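Beta-n-acetylhexosaminidase (PDB 4AZG) probably cleaves terminal, non-reducing N-acetylhexosamine residues from glycans, as a streptococcal glycoside hydrolase of family 20. Local coordinates at residues W280-G285 with L327-D332. Residues are numbered along the deposited sequence; the frame is centred on the assembly and turned at random.
Sequences WYYILG and LSIWAD. With OAN (O-(2-acetamido-2-deoxy D-glucopyranosylidene) amino-N-phenylcarbamate), chain C.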
loop_
_atom_site.group_PDB
_atom_site.type_symbol
_atom_site.label_atom_id
_atom_site.label_comp_id
_atom_site.label_asym_id
_atom_site.label_seq_id
_atom_site.Cartn_x
_atom_site.Cartn_y
_atom_site.Cartn_z
ATOM N N TRP A 280 -5.569 2.800 -12.964
ATOM C CA TRP A 280 -5.186 4.033 -12.281
ATOM C C TRP A 280 -3.710 4.178 -12.030
ATOM O O TRP A 280 -3.286 5.191 -11.473
ATOM C CB TRP A 280 -5.964 4.213 -10.969
ATOM C CG TRP A 280 -7.458 4.164 -11.141
ATOM C CD1 TRP A 280 -8.228 4.772 -12.139
ATOM C CD2 TRP A 280 -8.420 3.470 -10.291
ATOM N NE1 TRP A 280 -9.552 4.486 -11.973
ATOM C CE2 TRP A 280 -9.736 3.705 -10.884
ATOM C CE3 TRP A 280 -8.322 2.672 -9.161
ATOM C CZ2 TRP A 280 -10.895 3.182 -10.333
ATOM C CZ3 TRP A 280 -9.499 2.143 -8.624
ATOM C CH2 TRP A 280 -10.753 2.405 -9.196
ATOM N N TYR A 281 -2.916 3.174 -12.415
ATOM C CA TYR A 281 -1.456 3.211 -12.224
ATOM C C TYR A 281 -0.766 4.420 -12.882
ATOM O O TYR A 281 -1.102 4.819 -14.002
ATOM C CB TYR A 281 -0.818 1.935 -12.768
ATOM C CG TYR A 281 -0.897 0.736 -11.858
ATOM C CD1 TYR A 281 -1.768 0.717 -10.753
ATOM C CD2 TYR A 281 -0.132 -0.397 -12.116
ATOM C CE1 TYR A 281 -1.838 -0.391 -9.922
ATOM C CE2 TYR A 281 -0.198 -1.518 -11.290
ATOM C CZ TYR A 281 -1.048 -1.505 -10.196
ATOM O OH TYR A 281 -1.134 -2.605 -9.375
ATOM N N TYR A 282 0.184 5.009 -12.166
ATOM C CA TYR A 282 1.119 5.958 -12.748
ATOM C C TYR A 282 2.539 5.601 -12.312
ATOM O O TYR A 282 2.813 5.448 -11.130
ATOM C CB TYR A 282 0.765 7.429 -12.427
ATOM C CG TYR A 282 1.869 8.376 -12.872
ATOM C CD1 TYR A 282 2.301 8.403 -14.210
ATOM C CD2 TYR A 282 2.536 9.181 -11.958
ATOM C CE1 TYR A 282 3.349 9.222 -14.616
ATOM C CE2 TYR A 282 3.578 10.007 -12.357
ATOM C CZ TYR A 282 3.983 10.023 -13.684
ATOM O OH TYR A 282 5.017 10.846 -14.083
ATOM N N ILE A 283 3.429 5.436 -13.289
ATOM C CA ILE A 283 4.819 5.061 -13.028
ATOM C C ILE A 283 5.605 6.338 -13.250
ATOM O O ILE A 283 5.508 6.935 -14.328
ATOM C CB ILE A 283 5.311 3.974 -14.005
ATOM C CG1 ILE A 283 4.601 2.658 -13.747
ATOM C CG2 ILE A 283 6.833 3.783 -13.961
ATOM C CD1 ILE A 283 3.787 2.188 -14.934
ATOM N N LEU A 284 6.367 6.785 -12.250
ATOM C CA LEU A 284 7.027 8.082 -12.390
ATOM C C LEU A 284 7.831 8.094 -13.684
ATOM O O LEU A 284 8.590 7.142 -13.963
ATOM C CB LEU A 284 7.938 8.399 -11.201
ATOM C CG LEU A 284 7.429 8.226 -9.759
ATOM C CD1 LEU A 284 8.585 8.461 -8.799
ATOM C CD2 LEU A 284 6.268 9.168 -9.471
ATOM N N GLY A 285 7.647 9.157 -14.471
ATOM C CA GLY A 285 8.425 9.393 -15.675
ATOM C C GLY A 285 7.939 8.690 -16.933
ATOM O O GLY A 285 8.506 8.899 -18.011
ATOM N N LEU A 327 -5.603 4.113 -5.668
ATOM C CA LEU A 327 -4.839 4.612 -6.831
ATOM C C LEU A 327 -3.332 4.493 -6.532
ATOM O O LEU A 327 -2.878 4.853 -5.439
ATOM C CB LEU A 327 -5.217 6.063 -7.130
ATOM C CG LEU A 327 -4.571 6.746 -8.330
ATOM C CD1 LEU A 327 -5.531 7.796 -8.883
ATOM C CD2 LEU A 327 -3.233 7.363 -7.955
ATOM N N SER A 328 -2.557 3.999 -7.497
ATOM C CA SER A 328 -1.211 3.603 -7.175
ATOM C C SER A 328 -0.165 4.380 -7.953
ATOM O O SER A 328 -0.255 4.536 -9.186
ATOM C CB SER A 328 -1.035 2.084 -7.358
ATOM O OG SER A 328 -2.100 1.356 -6.765
ATOM N N ILE A 329 0.837 4.857 -7.215
ATOM C CA ILE A 329 1.981 5.563 -7.785
ATOM C C ILE A 329 3.198 4.658 -7.622
ATOM O O ILE A 329 3.572 4.330 -6.490
ATOM C CB ILE A 329 2.271 6.877 -7.029
ATOM C CG1 ILE A 329 1.010 7.739 -6.904
ATOM C CG2 ILE A 329 3.435 7.622 -7.677
ATOM C CD1 ILE A 329 0.417 8.236 -8.228
ATOM N N TRP A 330 3.820 4.281 -8.741
ATOM C CA TRP A 330 4.941 3.338 -8.751
ATOM C C TRP A 330 6.227 3.983 -9.220
ATOM O O TRP A 330 6.219 5.014 -9.909
ATOM C CB TRP A 330 4.621 2.168 -9.658
ATOM C CG TRP A 330 3.384 1.407 -9.252
ATOM C CD1 TRP A 330 2.110 1.499 -9.803
ATOM C CD2 TRP A 330 3.272 0.392 -8.192
ATOM N NE1 TRP A 330 1.232 0.649 -9.167
ATOM C CE2 TRP A 330 1.872 -0.047 -8.190
ATOM C CE3 TRP A 330 4.149 -0.150 -7.263
ATOM C CZ2 TRP A 330 1.408 -1.020 -7.312
ATOM C CZ3 TRP A 330 3.670 -1.118 -6.384
ATOM C CH2 TRP A 330 2.333 -1.549 -6.412
ATOM N N ALA A 331 7.355 3.377 -8.853
ATOM C CA ALA A 331 8.657 3.948 -9.206
ATOM C C ALA A 331 9.568 2.917 -9.867
ATOM O O ALA A 331 10.750 2.828 -9.543
ATOM C CB ALA A 331 9.313 4.585 -7.990
ATOM N N ASP A 332 8.995 2.144 -10.796
ATOM C CA ASP A 332 9.717 1.146 -11.618
ATOM C C ASP A 332 11.137 1.555 -12.001
ATOM O O ASP A 332 12.069 0.755 -11.896
ATOM C CB ASP A 332 8.898 0.802 -12.872
ATOM C CG ASP A 332 7.562 0.170 -12.525
ATOM O OD1 ASP A 332 7.003 0.494 -11.448
ATOM O OD2 ASP A 332 7.073 -0.676 -13.316
HETATM C CAH OAN C . 0.970 -5.250 -7.983
HETATM C CAG OAN C . 1.755 -4.466 -9.041
HETATM O OAN OAN C . 1.304 -3.417 -9.524
HETATM N NAI OAN C . 2.954 -4.991 -9.315
HETATM C CAB OAN C . 3.922 -4.418 -10.263
HETATM C CAC OAN C . 4.597 -3.191 -9.612
HETATM O OAJ OAN C . 5.757 -3.553 -8.839
HETATM C CAD OAN C . 4.914 -2.122 -10.657
HETATM O OAK OAN C . 5.512 -1.023 -9.999
HETATM C CAE OAN C . 3.617 -1.666 -11.328
HETATM C CAF OAN C . 3.761 -0.659 -12.428
HETATM O OAM OAN C . 4.457 -1.241 -13.528
HETATM O OAL OAN C . 2.991 -2.723 -12.011
HETATM C CAA OAN C . 3.238 -4.025 -11.595
HETATM N NAY OAN C . 2.830 -4.983 -12.432
HETATM O OAQ OAN C . 2.277 -4.509 -13.604
HETATM C CAP OAN C . 2.258 -5.436 -14.604
HETATM O OAR OAN C . 1.489 -5.302 -15.559
HETATM N NAO OAN C . 3.091 -6.470 -14.465
HETATM C CAS OAN C . 3.189 -7.536 -15.282
HETATM C CAT OAN C . 2.793 -8.790 -14.773
HETATM C CAU OAN C . 2.870 -9.938 -15.552
HETATM C CAV OAN C . 3.361 -9.833 -16.850
HETATM C CAW OAN C . 3.766 -8.588 -17.376
HETATM C CAX OAN C . 3.683 -7.427 -16.596
#
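Trp330 drives the NE1 edge of its indole into the face of the Tyr281 ring in a T-shaped pair: the planes stand at 61°, and NE1 sits 3.1 Å above the centre of the phenol. A chi1 of -59° places CG of Trp330 beside its backbone N. One indole face becomes a floor for the sugar ring of the inhibitor OAN, whose CAE lies over it toward the rim. Held against that edge, Tyr281 reaches past the indole, and its OH donates a 2.6 Å hydrogen bond to the acetamide oxygen OAN of the ligand. Further along, Asp332 accepts two hydrogen bonds from sugar hydroxyls of the ligand, OAK to OD1 at 2.6 Å and OAM to OD2 at 2.7 Å. Ile283 packs its CG1 3.7 Å from CAF of the ligand and its CG2 against CB of Asp332. The backbones run parallel, joined by Tyr282 N to Ser328 O, Trp330 N to Tyr282 O (2.8 Å, 175° at the hydrogen) and Leu284 N to Trp330 O. Tyr282 and Ile329 occupy the sheet face away from the sugar, and Leu284, just beyond the strand, lays CD2 against Ile329 CG2. There helix 340-352 covers Tyr282 and Leu284, with Glu342 bonded to Tyr282 OH, and strand 11-17 flanks strand 322-330; strand 282-283, helix 295-304 and strand 322-330 form a beta-alpha-beta unit within the TIM-barrel catalytic domain.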